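Local structure of LPP20 lipofamily protein (Helicobacter pylori R046Wa, 4KZS) at residues A[17-22]-A[98-103]; A[27-32]-A[93-98]; A[43-48]-A[72-77]; A[50-55]-A[154-159]; A[112-117]-A[145-150]. The protein is a secreted protein of unknown function, containing a three-helix bundle and possibly related to the Tol-Pal system. All blocks are in the same frame, centred on the assembly; numbering follows the deposited sequence.

Interaction 1. Residues A[17-22]-A[98-103]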
# COMPACT_ATOMS: atom_id res chain seq x y z
N LYS A 17 -28.93 -16.76 -3.79
CA LYS A 17 -28.61 -17.68 -2.67
C LYS A 17 -27.90 -16.94 -1.53
O LYS A 17 -26.67 -16.97 -1.45
CB LYS A 17 -27.72 -18.84 -3.15
CG LYS A 17 -28.06 -19.50 -4.49
CD LYS A 17 -26.97 -20.49 -4.93
CE LYS A 17 -25.68 -19.80 -5.37
NZ LYS A 17 -24.55 -20.75 -5.60
N GLY A 18 -28.67 -16.27 -0.67
CA GLY A 18 -28.08 -15.48 0.39
C GLY A 18 -28.32 -13.97 0.33
O GLY A 18 -28.38 -13.34 -0.73
N TYR A 19 -28.44 -13.40 1.52
CA TYR A 19 -28.56 -11.99 1.73
C TYR A 19 -28.07 -11.76 3.12
O TYR A 19 -28.57 -12.37 4.04
CB TYR A 19 -30.01 -11.60 1.69
CG TYR A 19 -30.42 -10.85 0.46
CD1 TYR A 19 -29.85 -9.62 0.17
CD2 TYR A 19 -31.43 -11.34 -0.39
CE1 TYR A 19 -30.22 -8.92 -0.96
CE2 TYR A 19 -31.85 -10.65 -1.51
CZ TYR A 19 -31.23 -9.43 -1.79
OH TYR A 19 -31.57 -8.71 -2.90
N LEU A 20 -27.12 -10.86 3.30
CA LEU A 20 -26.59 -10.58 4.63
C LEU A 20 -27.12 -9.25 5.13
O LEU A 20 -27.27 -8.31 4.33
CB LEU A 20 -25.06 -10.54 4.61
CG LEU A 20 -24.45 -11.89 4.22
CD1 LEU A 20 -22.94 -11.76 4.15
CD2 LEU A 20 -24.87 -12.95 5.24
N TYR A 21 -27.40 -9.17 6.44
CA TYR A 21 -27.99 -7.96 7.01
C TYR A 21 -27.09 -7.16 7.94
O TYR A 21 -26.13 -7.68 8.49
CB TYR A 21 -29.27 -8.36 7.72
CG TYR A 21 -30.33 -8.83 6.74
CD1 TYR A 21 -30.33 -10.11 6.24
CD2 TYR A 21 -31.28 -7.96 6.28
CE1 TYR A 21 -31.27 -10.51 5.32
CE2 TYR A 21 -32.21 -8.37 5.36
CZ TYR A 21 -32.20 -9.63 4.89
OH TYR A 21 -33.18 -9.99 3.99
N GLY A 22 -27.41 -5.90 8.16
CA GLY A 22 -26.71 -5.07 9.11
C GLY A 22 -27.67 -3.97 9.51
O GLY A 22 -28.58 -3.62 8.72
N ARG A 98 -31.58 -0.20 8.39
CA ARG A 98 -31.10 -1.55 8.22
C ARG A 98 -30.81 -1.78 6.72
O ARG A 98 -31.52 -1.26 5.88
CB ARG A 98 -32.16 -2.48 8.76
CG ARG A 98 -31.90 -3.95 8.57
CD ARG A 98 -33.29 -4.48 8.27
NE ARG A 98 -33.50 -5.67 9.03
CZ ARG A 98 -34.51 -6.49 8.88
NH1 ARG A 98 -35.49 -6.22 8.03
NH2 ARG A 98 -34.54 -7.56 9.63
N VAL A 99 -29.75 -2.51 6.42
CA VAL A 99 -29.22 -2.63 5.09
C VAL A 99 -28.91 -4.06 4.89
O VAL A 99 -28.80 -4.81 5.83
CB VAL A 99 -27.90 -1.89 4.89
CG1 VAL A 99 -28.08 -0.41 5.07
CG2 VAL A 99 -26.90 -2.32 5.92
N ARG A 100 -28.86 -4.47 3.62
CA ARG A 100 -28.50 -5.82 3.27
C ARG A 100 -27.82 -5.84 1.93
O ARG A 100 -27.84 -4.83 1.16
CB ARG A 100 -29.73 -6.67 3.21
CG ARG A 100 -30.69 -6.24 2.13
CD ARG A 100 -31.85 -7.20 2.11
NE ARG A 100 -32.67 -7.03 0.91
CZ ARG A 100 -33.60 -7.91 0.51
NH1 ARG A 100 -33.86 -8.99 1.22
NH2 ARG A 100 -34.28 -7.69 -0.58
N ILE A 101 -27.22 -6.98 1.61
CA ILE A 101 -26.59 -7.13 0.31
C ILE A 101 -26.61 -8.55 -0.04
O ILE A 101 -26.43 -9.40 0.83
CB ILE A 101 -25.13 -6.69 0.31
CG1 ILE A 101 -24.58 -6.69 -1.11
CG2 ILE A 101 -24.26 -7.56 1.26
CD1 ILE A 101 -23.35 -5.80 -1.29
N ASN A 102 -26.84 -8.80 -1.32
CA ASN A 102 -26.83 -10.11 -1.92
C ASN A 102 -25.45 -10.76 -1.80
O ASN A 102 -24.46 -10.19 -2.16
CB ASN A 102 -27.17 -9.94 -3.38
CG ASN A 102 -27.26 -11.25 -4.09
OD1 ASN A 102 -26.25 -11.81 -4.50
ND2 ASN A 102 -28.48 -11.75 -4.25
N GLN A 103 -25.38 -11.95 -1.27
CA GLN A 103 -24.09 -12.59 -1.15
C GLN A 103 -23.36 -12.68 -2.45
O GLN A 103 -22.15 -12.41 -2.50
CB GLN A 103 -24.21 -13.96 -0.52
CG GLN A 103 -24.22 -13.84 0.99
CD GLN A 103 -24.14 -15.17 1.68
OE1 GLN A 103 -25.15 -15.88 1.81
NE2 GLN A 103 -22.93 -15.53 2.13
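Gly18 opens the contact by accepting a weak, long bond at its O from Gln103 N, while its CA meets Gln103 OE1. Tyr19 follows with its ring face against the guanidinium of Arg100: the planes differ by 2° and their centres are 3.8 Å apart, a flat stack that is also cation-pi. Tyr19 CE1 also meets Asn102 CB at 4.0 Å; Asn102 OD1 caps Leu105 N. Leu20 exchanges two backbone bonds with Ile101, N to O and O to N, both 3.0 Å, and its CG packs on Gln103 CG. This is the antiparallel pairing of strands 19-26 and 94-102 in a three-stranded sheet, the segment axes at 159°; Leu20 and Ile101 share the face covered by Ile44 of helix 29-53. Tyr21 lies beside Arg100 on the other face. Arg100 CG lies between the backbone N and carbonyl carbon (chi1 64°), and the chain extends to NE. Tyr21 OH takes a bond from Arg100 NH1 (3.0 Å), nearly in the guanidinium plane, and Arg100 CB sits over the Tyr21 ring. Glu84 adds a salt bridge to Arg100 NE and a hydrogen bond to Tyr19 OH. Gly22 ends the segment, exchanging two backbone bonds with Val99.

Interaction 2. Residues A[27-32]-A[93-98]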
# COMPACT_ATOMS: atom_id res chain seq x y z
N THR A 27 -28.37 9.18 16.66
CA THR A 27 -29.13 10.42 16.81
C THR A 27 -29.12 11.25 15.51
O THR A 27 -29.51 12.41 15.49
CB THR A 27 -28.63 11.19 18.03
OG1 THR A 27 -27.21 11.30 17.96
CG2 THR A 27 -28.99 10.42 19.30
N SER A 28 -28.69 10.64 14.42
CA SER A 28 -28.73 11.26 13.11
C SER A 28 -28.97 10.24 11.98
O SER A 28 -28.45 9.13 12.04
CB SER A 28 -27.40 11.95 12.85
OG SER A 28 -27.38 12.37 11.49
N LYS A 29 -29.73 10.62 10.96
CA LYS A 29 -30.05 9.71 9.86
C LYS A 29 -28.80 9.17 9.19
O LYS A 29 -28.65 7.95 9.01
CB LYS A 29 -30.97 10.39 8.83
CG LYS A 29 -31.55 9.48 7.75
CD LYS A 29 -32.47 10.30 6.85
CE LYS A 29 -33.09 9.46 5.74
NZ LYS A 29 -33.97 10.17 4.76
N GLU A 30 -27.89 10.09 8.83
CA GLU A 30 -26.61 9.73 8.24
C GLU A 30 -25.83 8.82 9.17
O GLU A 30 -25.32 7.77 8.76
CB GLU A 30 -25.80 10.99 7.90
CG GLU A 30 -24.34 10.75 7.48
CD GLU A 30 -24.16 10.06 6.12
OE1 GLU A 30 -23.00 9.77 5.74
OE2 GLU A 30 -25.18 9.82 5.42
N ALA A 31 -25.72 9.21 10.43
CA ALA A 31 -25.00 8.38 11.41
C ALA A 31 -25.63 6.99 11.48
O ALA A 31 -24.94 5.98 11.73
CB ALA A 31 -25.01 9.02 12.78
N SER A 32 -26.94 6.93 11.25
CA SER A 32 -27.62 5.67 11.32
C SER A 32 -27.12 4.80 10.16
O SER A 32 -26.56 3.72 10.41
CB SER A 32 -29.13 5.88 11.30
OG SER A 32 -29.80 4.65 11.33
N GLY A 93 -36.10 11.31 18.00
CA GLY A 93 -34.75 11.78 17.80
C GLY A 93 -33.77 10.69 17.40
O GLY A 93 -32.72 10.98 16.84
N ILE A 94 -34.09 9.44 17.69
CA ILE A 94 -33.19 8.42 17.22
C ILE A 94 -33.61 7.85 15.86
O ILE A 94 -34.80 7.70 15.56
CB ILE A 94 -32.92 7.33 18.25
CG1 ILE A 94 -34.07 6.39 18.31
CG2 ILE A 94 -32.65 7.95 19.63
CD1 ILE A 94 -33.61 5.03 18.73
N TYR A 95 -32.60 7.57 15.03
CA TYR A 95 -32.82 7.02 13.71
C TYR A 95 -32.35 5.57 13.68
O TYR A 95 -31.43 5.17 14.45
CB TYR A 95 -32.09 7.85 12.68
CG TYR A 95 -32.48 9.30 12.74
CD1 TYR A 95 -32.14 10.11 13.85
CD2 TYR A 95 -33.19 9.88 11.68
CE1 TYR A 95 -32.52 11.46 13.89
CE2 TYR A 95 -33.58 11.22 11.71
CZ TYR A 95 -33.24 12.00 12.80
OH TYR A 95 -33.65 13.30 12.77
N TYR A 96 -32.98 4.80 12.81
CA TYR A 96 -32.62 3.41 12.65
C TYR A 96 -32.56 3.16 11.17
O TYR A 96 -33.41 3.68 10.40
CB TYR A 96 -33.68 2.50 13.31
CG TYR A 96 -33.55 1.02 12.99
CD1 TYR A 96 -32.79 0.18 13.79
CD2 TYR A 96 -34.23 0.45 11.91
CE1 TYR A 96 -32.70 -1.18 13.50
CE2 TYR A 96 -34.14 -0.91 11.64
CZ TYR A 96 -33.37 -1.70 12.43
OH TYR A 96 -33.28 -3.01 12.15
N THR A 97 -31.58 2.37 10.76
CA THR A 97 -31.37 2.01 9.35
C THR A 97 -31.01 0.52 9.34
O THR A 97 -30.24 0.01 10.22
CB THR A 97 -30.23 2.84 8.71
OG1 THR A 97 -30.55 4.24 8.78
CG2 THR A 97 -30.05 2.52 7.26
N ARG A 98 -31.58 -0.20 8.39
CA ARG A 98 -31.10 -1.55 8.22
C ARG A 98 -30.81 -1.78 6.72
O ARG A 98 -31.52 -1.26 5.88
CB ARG A 98 -32.16 -2.48 8.76
CG ARG A 98 -31.90 -3.95 8.57
CD ARG A 98 -33.29 -4.48 8.27
NE ARG A 98 -33.50 -5.67 9.03
CZ ARG A 98 -34.51 -6.49 8.88
NH1 ARG A 98 -35.49 -6.22 8.03
NH2 ARG A 98 -34.54 -7.56 9.63
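Ser32 OG is anti to its own backbone N (chi1 178°) and Thr97 OG1 is anti to its carbonyl carbon (chi1 -60°), and these two rotations bring the hydroxyls together as a hydrogen-bonded pair, OG to OG1 2.7 Å. Both side chains start out toward the other segment. Here the N-terminal turn of helix 29-53 packs on one face of the antiparallel three-stranded sheet, next to strand 19-26, which leads into the helix. Ser32 CB also lies 3.3 Å from Thr97 OG1 and packs on Tyr95 CB at 3.8 Å. Two residues earlier in the strand, Tyr95 lays one face of its ring against the backbone that enters the helix. Lys29 N stands 3.5 Å from Tyr95 CG, above the ring plane and offset toward the rim, with Ser28 C over the same face. Ser28 is at the N-cap position, and the ring covers the peptide joining it to the first helical residue. Lys29 CB adds an aliphatic touch at 3.6 Å from Tyr95 CD2. At the outer end, Thr27 CA comes within 3.6 Å of Gly93 O. Gly24 of strand 19-26 is bonded to Thr97 through the backbone. The chemistry thus divides between a buried hydroxyl pair, with Ser32 OG also weakly bonded to Gly24 O, and a tyrosine face packed on peptide groups at a more exposed helix start.

Interaction 3. Residues A[43-48]-A[72-77]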
# COMPACT_ATOMS: atom_id res chain seq x y z
N SER A 43 -20.57 -7.92 9.88
CA SER A 43 -21.34 -9.15 9.86
C SER A 43 -20.87 -10.05 8.73
O SER A 43 -20.84 -11.28 8.88
CB SER A 43 -22.82 -8.81 9.75
OG SER A 43 -23.54 -9.90 9.18
N ILE A 44 -20.52 -9.45 7.57
CA ILE A 44 -19.98 -10.22 6.47
C ILE A 44 -18.58 -10.75 6.81
O ILE A 44 -18.27 -11.90 6.49
CB ILE A 44 -19.88 -9.41 5.19
CG1 ILE A 44 -21.24 -8.82 4.78
CG2 ILE A 44 -19.38 -10.30 4.07
CD1 ILE A 44 -21.05 -7.76 3.72
N SER A 45 -17.71 -9.94 7.46
CA SER A 45 -16.38 -10.46 7.82
C SER A 45 -16.56 -11.85 8.44
O SER A 45 -16.03 -12.83 7.90
CB SER A 45 -15.66 -9.54 8.77
OG SER A 45 -15.26 -8.33 8.14
N VAL A 46 -17.35 -11.93 9.52
CA VAL A 46 -17.70 -13.21 10.20
C VAL A 46 -18.06 -14.35 9.25
O VAL A 46 -17.34 -15.33 9.18
CB VAL A 46 -18.86 -13.02 11.23
CG1 VAL A 46 -19.47 -14.36 11.64
CG2 VAL A 46 -18.39 -12.21 12.43
N VAL A 47 -19.18 -14.23 8.54
CA VAL A 47 -19.56 -15.26 7.54
C VAL A 47 -18.39 -15.64 6.63
O VAL A 47 -18.28 -16.78 6.21
CB VAL A 47 -20.80 -14.79 6.69
CG1 VAL A 47 -20.78 -15.31 5.27
CG2 VAL A 47 -22.09 -15.20 7.35
N VAL A 48 -17.54 -14.68 6.31
CA VAL A 48 -16.46 -14.92 5.38
C VAL A 48 -15.30 -15.65 6.07
O VAL A 48 -14.84 -16.69 5.59
CB VAL A 48 -16.01 -13.60 4.74
CG1 VAL A 48 -14.68 -13.72 4.08
CG2 VAL A 48 -17.02 -13.19 3.72
N ASN A 72 -9.61 -13.76 10.76
CA ASN A 72 -8.30 -13.43 10.18
C ASN A 72 -8.30 -12.11 9.37
O ASN A 72 -7.48 -11.21 9.62
CB ASN A 72 -7.81 -14.59 9.30
CG ASN A 72 -6.32 -14.56 9.04
OD1 ASN A 72 -5.72 -15.58 8.71
ND2 ASN A 72 -5.72 -13.38 9.21
N LEU A 73 -9.23 -12.01 8.43
CA LEU A 73 -9.34 -10.81 7.61
C LEU A 73 -10.62 -10.07 7.95
O LEU A 73 -11.67 -10.68 8.10
CB LEU A 73 -9.31 -11.16 6.11
CG LEU A 73 -10.22 -12.30 5.63
CD1 LEU A 73 -11.62 -11.75 5.39
CD2 LEU A 73 -9.67 -12.96 4.37
N LYS A 74 -10.52 -8.76 8.12
CA LYS A 74 -11.67 -7.99 8.51
C LYS A 74 -11.92 -7.00 7.39
O LYS A 74 -11.07 -6.17 7.12
CB LYS A 74 -11.42 -7.27 9.83
CG LYS A 74 -12.70 -6.96 10.58
CD LYS A 74 -12.44 -6.78 12.07
CE LYS A 74 -11.82 -5.43 12.40
NZ LYS A 74 -12.78 -4.30 12.27
N THR A 75 -13.07 -7.11 6.73
CA THR A 75 -13.32 -6.33 5.53
C THR A 75 -13.70 -4.92 5.98
O THR A 75 -13.89 -4.70 7.15
CB THR A 75 -14.36 -6.98 4.57
OG1 THR A 75 -15.59 -7.14 5.25
CG2 THR A 75 -13.97 -8.36 4.10
N ASP A 76 -13.71 -3.96 5.06
CA ASP A 76 -14.28 -2.65 5.35
C ASP A 76 -14.95 -2.07 4.08
O ASP A 76 -14.94 -2.72 3.04
CB ASP A 76 -13.20 -1.74 5.89
CG ASP A 76 -11.97 -1.76 5.04
OD1 ASP A 76 -12.12 -1.57 3.81
OD2 ASP A 76 -10.86 -1.96 5.59
N ASP A 77 -15.54 -0.87 4.17
CA ASP A 77 -16.37 -0.30 3.06
C ASP A 77 -15.71 -0.34 1.71
O ASP A 77 -16.35 -0.54 0.69
CB ASP A 77 -16.70 1.17 3.29
CG ASP A 77 -17.19 1.45 4.67
OD1 ASP A 77 -17.26 0.52 5.51
OD2 ASP A 77 -17.52 2.62 4.92
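Within 43-48 and 72-77, the nearest CA atoms are those of Ser45 and Lys74, 5.4 Å apart; 43-48 is helical, whereas 72-77 has no regular helix or strand. The central link is one hydrogen bond from Thr75 N to Ser45 OG, 2.9 Å long with an N-H...O angle of 156°. Ser45 OG lies anti to its carbonyl carbon, beside the backbone N (chi1 -70°), on a side chain that starts out toward the loop. The same oxygen is 3.1 Å from Thr75 OG1 and 3.8 Å from Lys74 CG, so three consecutive features of the loop gather round it: the lysine stem, the next peptide N-H and the threonine hydroxyl. A weak bond to Val41 O, one turn earlier in the helix, gives this oxygen a further partner. One turn further along, Val48 meets Leu73 in an apolar contact, CG1 to CD1 3.9 Å, the two side chains crossing at about a right angle. Ile153 of helix 135-157 touches both Val48 and Leu73, and Asn49 OD1 accepts from Leu73 N. The geometry is that of a connecting loop laid back along the helix it follows: the long link between helix 29-53 and strand 84-91 meets the helix through side-chain-to-backbone bonds with Ser45 and Asn49 and an apolar contact beside the helical bundle.

Interaction 4. Residues A[50-55]-A[154-159]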
# COMPACT_ATOMS: atom_id res chain seq x y z
N SER A 50 -15.25 -17.47 8.65
CA SER A 50 -15.61 -18.85 9.00
C SER A 50 -15.93 -19.70 7.78
O SER A 50 -16.43 -20.81 7.90
CB SER A 50 -16.79 -18.86 9.98
OG SER A 50 -18.03 -18.81 9.30
N GLN A 51 -15.66 -19.17 6.59
CA GLN A 51 -15.93 -19.91 5.36
C GLN A 51 -14.59 -20.37 4.87
O GLN A 51 -14.48 -21.35 4.15
CB GLN A 51 -16.60 -19.00 4.34
CG GLN A 51 -16.61 -19.54 2.91
CD GLN A 51 -17.37 -20.84 2.76
OE1 GLN A 51 -18.40 -21.08 3.41
NE2 GLN A 51 -16.86 -21.69 1.88
N ILE A 52 -13.57 -19.62 5.26
CA ILE A 52 -12.21 -19.98 4.94
C ILE A 52 -11.77 -20.94 6.04
O ILE A 52 -10.92 -21.81 5.80
CB ILE A 52 -11.28 -18.76 4.95
CG1 ILE A 52 -11.77 -17.70 3.96
CG2 ILE A 52 -9.84 -19.16 4.63
CD1 ILE A 52 -11.02 -16.39 4.11
N HIS A 53 -12.34 -20.76 7.23
CA HIS A 53 -12.06 -21.64 8.35
C HIS A 53 -12.61 -23.06 8.07
O HIS A 53 -11.94 -24.06 8.33
CB HIS A 53 -12.66 -21.06 9.63
CG HIS A 53 -12.04 -21.57 10.89
ND1 HIS A 53 -12.30 -22.83 11.40
CD2 HIS A 53 -11.18 -20.99 11.77
CE1 HIS A 53 -11.63 -23.00 12.53
NE2 HIS A 53 -10.94 -21.90 12.77
N ILE A 54 -13.81 -23.14 7.51
CA ILE A 54 -14.39 -24.42 7.11
C ILE A 54 -13.95 -24.83 5.70
O ILE A 54 -14.71 -25.44 4.95
CB ILE A 54 -15.94 -24.43 7.25
CG1 ILE A 54 -16.59 -23.48 6.24
CG2 ILE A 54 -16.34 -24.10 8.69
CD1 ILE A 54 -18.11 -23.47 6.26
N GLN A 55 -12.71 -24.48 5.37
CA GLN A 55 -12.09 -24.79 4.08
C GLN A 55 -10.62 -25.16 4.25
O GLN A 55 -10.15 -26.11 3.62
CB GLN A 55 -12.18 -23.59 3.14
CG GLN A 55 -13.47 -23.50 2.37
CD GLN A 55 -13.59 -24.58 1.33
OE1 GLN A 55 -12.64 -24.86 0.59
NE2 GLN A 55 -14.75 -25.20 1.25
N LEU A 154 -11.98 -15.02 -2.29
CA LEU A 154 -12.54 -15.47 -3.57
C LEU A 154 -12.32 -16.96 -3.78
O LEU A 154 -13.25 -17.66 -4.17
CB LEU A 154 -11.96 -14.68 -4.73
CG LEU A 154 -12.49 -13.26 -4.74
CD1 LEU A 154 -11.89 -12.43 -5.86
CD2 LEU A 154 -13.99 -13.33 -4.87
N LYS A 155 -11.10 -17.45 -3.50
CA LYS A 155 -10.80 -18.88 -3.66
C LYS A 155 -11.61 -19.70 -2.70
O LYS A 155 -12.10 -20.76 -3.06
CB LYS A 155 -9.31 -19.22 -3.52
CG LYS A 155 -8.49 -18.72 -4.71
CD LYS A 155 -7.29 -19.58 -5.08
CE LYS A 155 -6.11 -19.33 -4.16
NZ LYS A 155 -4.82 -19.63 -4.86
N ALA A 156 -11.79 -19.19 -1.48
CA ALA A 156 -12.65 -19.87 -0.51
C ALA A 156 -14.10 -19.97 -0.92
O ALA A 156 -14.85 -20.70 -0.29
CB ALA A 156 -12.56 -19.23 0.86
N TYR A 157 -14.51 -19.25 -1.97
CA TYR A 157 -15.89 -19.34 -2.47
C TYR A 157 -15.94 -19.95 -3.85
O TYR A 157 -17.01 -20.12 -4.40
CB TYR A 157 -16.62 -17.98 -2.43
CG TYR A 157 -17.18 -17.62 -1.06
CD1 TYR A 157 -16.45 -16.85 -0.16
CD2 TYR A 157 -18.44 -18.08 -0.65
CE1 TYR A 157 -16.97 -16.52 1.09
CE2 TYR A 157 -18.97 -17.76 0.58
CZ TYR A 157 -18.24 -16.99 1.47
OH TYR A 157 -18.78 -16.71 2.74
N SER A 158 -14.78 -20.29 -4.41
CA SER A 158 -14.68 -20.97 -5.72
C SER A 158 -14.93 -20.04 -6.89
O SER A 158 -15.54 -20.44 -7.87
CB SER A 158 -15.64 -22.16 -5.82
OG SER A 158 -15.32 -23.15 -4.88
N VAL A 159 -14.48 -18.80 -6.77
CA VAL A 159 -14.48 -17.89 -7.90
C VAL A 159 -13.07 -18.02 -8.47
O VAL A 159 -12.16 -18.42 -7.74
CB VAL A 159 -14.75 -16.47 -7.42
CG1 VAL A 159 -14.99 -15.55 -8.59
CG2 VAL A 159 -15.96 -16.45 -6.50
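Ala156 makes two kinds of contact with segment 50-55. Its CB packs on Ile52 CG1 at 3.5 Å, and its carbonyl O accepts a hydrogen bond from Gln51 NE2, 3.1 Å long with an N-H...O angle of 156°; the donor stands nearly along the C=O axis and the acceptor is tilted 16° from the amide plane. Gln51 CG is anti to its backbone N (chi1 166°), and the chain bends at chi2 on its way to the amide. Tyr157 then presents a ring face to the same glutamine: Gln51 CG lies 3.7 Å from the ring centroid, a CH-pi contact, and Gln51 CB is 3.5 Å from Tyr157 OH. At Ser158 the chain leaves the helix with positive phi in a Schellman motif, where Ser158 N bonds to Lys155 O and Val159 N to Leu154 O. The contact joins the C-terminal ends of helices 29-53 and 135-157 near the surface, with Tyr157 also touching Val47 and Val48 of helix 29-53 and Leu107 of helix 103-121.

Interaction 5. Residues A[112-117]-A[145-150]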
# COMPACT_ATOMS: atom_id res chain seq x y z
N ASP A 112 -14.35 -7.80 -8.59
CA ASP A 112 -14.10 -6.59 -9.33
C ASP A 112 -12.96 -5.75 -8.78
O ASP A 112 -12.16 -5.24 -9.55
CB ASP A 112 -15.37 -5.76 -9.48
CG ASP A 112 -16.47 -6.49 -10.27
OD1 ASP A 112 -16.21 -7.54 -10.93
OD2 ASP A 112 -17.62 -6.02 -10.24
N LYS A 113 -12.93 -5.58 -7.46
CA LYS A 113 -11.89 -4.79 -6.79
C LYS A 113 -10.57 -5.56 -6.99
O LYS A 113 -9.51 -4.97 -7.17
CB LYS A 113 -12.24 -4.61 -5.31
CG LYS A 113 -11.37 -3.62 -4.52
CD LYS A 113 -11.87 -3.47 -3.07
CE LYS A 113 -11.00 -2.55 -2.20
NZ LYS A 113 -10.99 -1.14 -2.69
N TYR A 114 -10.63 -6.88 -7.02
CA TYR A 114 -9.45 -7.66 -7.33
C TYR A 114 -8.95 -7.39 -8.75
O TYR A 114 -7.84 -6.91 -8.89
CB TYR A 114 -9.74 -9.14 -7.18
CG TYR A 114 -8.57 -10.00 -7.43
CD1 TYR A 114 -8.22 -10.33 -8.70
CD2 TYR A 114 -7.81 -10.50 -6.38
CE1 TYR A 114 -7.14 -11.14 -8.96
CE2 TYR A 114 -6.71 -11.32 -6.62
CZ TYR A 114 -6.38 -11.64 -7.93
OH TYR A 114 -5.30 -12.45 -8.26
N ASN A 115 -9.78 -7.68 -9.79
CA ASN A 115 -9.44 -7.37 -11.18
C ASN A 115 -8.87 -5.96 -11.34
O ASN A 115 -7.94 -5.76 -12.10
CB ASN A 115 -10.61 -7.56 -12.09
CG ASN A 115 -11.17 -8.97 -12.02
OD1 ASN A 115 -10.48 -9.90 -11.59
ND2 ASN A 115 -12.44 -9.15 -12.41
N ALA A 116 -9.36 -5.01 -10.56
CA ALA A 116 -8.91 -3.64 -10.66
C ALA A 116 -7.54 -3.54 -10.06
O ALA A 116 -6.70 -2.81 -10.57
CB ALA A 116 -9.87 -2.69 -9.95
N LEU A 117 -7.30 -4.28 -8.98
CA LEU A 117 -5.96 -4.33 -8.40
C LEU A 117 -4.94 -4.97 -9.37
O LEU A 117 -3.83 -4.45 -9.48
CB LEU A 117 -5.95 -5.02 -7.03
CG LEU A 117 -6.68 -4.17 -5.99
CD1 LEU A 117 -7.05 -5.00 -4.77
CD2 LEU A 117 -5.88 -2.96 -5.58
N ALA A 145 -0.63 -6.44 -1.15
CA ALA A 145 -1.20 -6.59 0.17
C ALA A 145 -2.76 -6.50 0.22
O ALA A 145 -3.36 -7.18 1.04
CB ALA A 145 -0.59 -5.56 1.06
N LYS A 146 -3.40 -5.65 -0.60
CA LYS A 146 -4.88 -5.64 -0.68
C LYS A 146 -5.38 -6.91 -1.36
O LYS A 146 -6.28 -7.57 -0.86
CB LYS A 146 -5.40 -4.47 -1.48
CG LYS A 146 -4.97 -3.07 -1.05
CD LYS A 146 -6.06 -2.42 -0.22
CE LYS A 146 -5.84 -0.92 -0.01
NZ LYS A 146 -6.98 -0.32 0.76
N ALA A 147 -4.75 -7.25 -2.49
CA ALA A 147 -5.14 -8.41 -3.31
C ALA A 147 -5.12 -9.76 -2.60
O ALA A 147 -6.02 -10.59 -2.78
CB ALA A 147 -4.27 -8.49 -4.59
N MET A 148 -4.08 -10.04 -1.83
CA MET A 148 -4.00 -11.39 -1.32
C MET A 148 -5.18 -11.76 -0.41
O MET A 148 -5.79 -12.83 -0.56
CB MET A 148 -2.70 -11.57 -0.60
CG MET A 148 -1.57 -11.76 -1.55
SD MET A 148 -0.03 -11.84 -0.64
CE MET A 148 -0.34 -13.35 0.31
N PRO A 149 -5.50 -10.89 0.55
CA PRO A 149 -6.71 -11.24 1.30
C PRO A 149 -7.97 -11.39 0.41
O PRO A 149 -8.73 -12.40 0.55
CB PRO A 149 -6.84 -10.09 2.31
CG PRO A 149 -5.47 -9.48 2.40
CD PRO A 149 -4.88 -9.64 1.02
N ILE A 150 -8.20 -10.42 -0.51
CA ILE A 150 -9.39 -10.48 -1.37
C ILE A 150 -9.35 -11.81 -2.03
O ILE A 150 -10.35 -12.50 -2.11
CB ILE A 150 -9.47 -9.32 -2.40
CG1 ILE A 150 -9.72 -8.01 -1.63
CG2 ILE A 150 -10.56 -9.58 -3.45
CD1 ILE A 150 -9.60 -6.74 -2.41
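Leu117 and Ile150 cross at about a right angle and meet through their terminal methyls, Leu117 CD1 to Ile150 CD1 3.9 Å. The same leucine methyl rests on Lys146 CB at 3.7 Å, again with the side chains nearly perpendicular, so the stem of the lysine contributes carbon while its amine turns from the interface. Lys113 crosses Ile150 in the same fashion, its CD 4.0 Å from Ile150 CD1. That isoleucine methyl thus touches both of two residues one helical turn apart. The other branch, Ile150 CG2, packs on Tyr114 CB at 3.8 Å and stands at the edge of the tyrosine ring, near its plane, in an oblique crossing. Tyr114 CG is anti to the backbone N (chi1 -177°). Ala147 O also stands at the ring edge, 4.0 Å from Tyr114 CE2, and Ala147 CB adds an apolar contact. The tyrosine hydroxyl is hydrogen-bonded to Glu151, just past the segment. No hydrogen bond joins the two segments themselves. Leu154 also touches Tyr114, Leu143 touches Leu117, and the loop residues Leu78 and Glu79 border the lysine side. With segment axes 9.6 Å apart at 144°, helices 103-121 and 135-157 pack antiparallel, consistent with the three-helix bundle of this protein.

How the interactions relate
Interactions 1 and 2 share strand 94-102 and lie 19 Å apart by their centres, at two places on the three-stranded sheet against which helix 29-53 packs. That helix runs through interactions 2, 3 and 4. Interaction 3 touches interaction 1 through Leu20 and Ile44, interaction 4, its centre 12 Å away, through Ile52 and Leu73, and interaction 5 through Leu73 on Pro149. Helix 135-157 carries interactions 4 and 5, whose centres are 15 Å apart. Along the chain, interactions 2 and 3 fall within the span of interaction 1, interaction 5 follows it, and interaction 4 crosses it. Interaction 4 therefore brings distant parts of the chain together, linking the ends of helices 29-53 and 135-157.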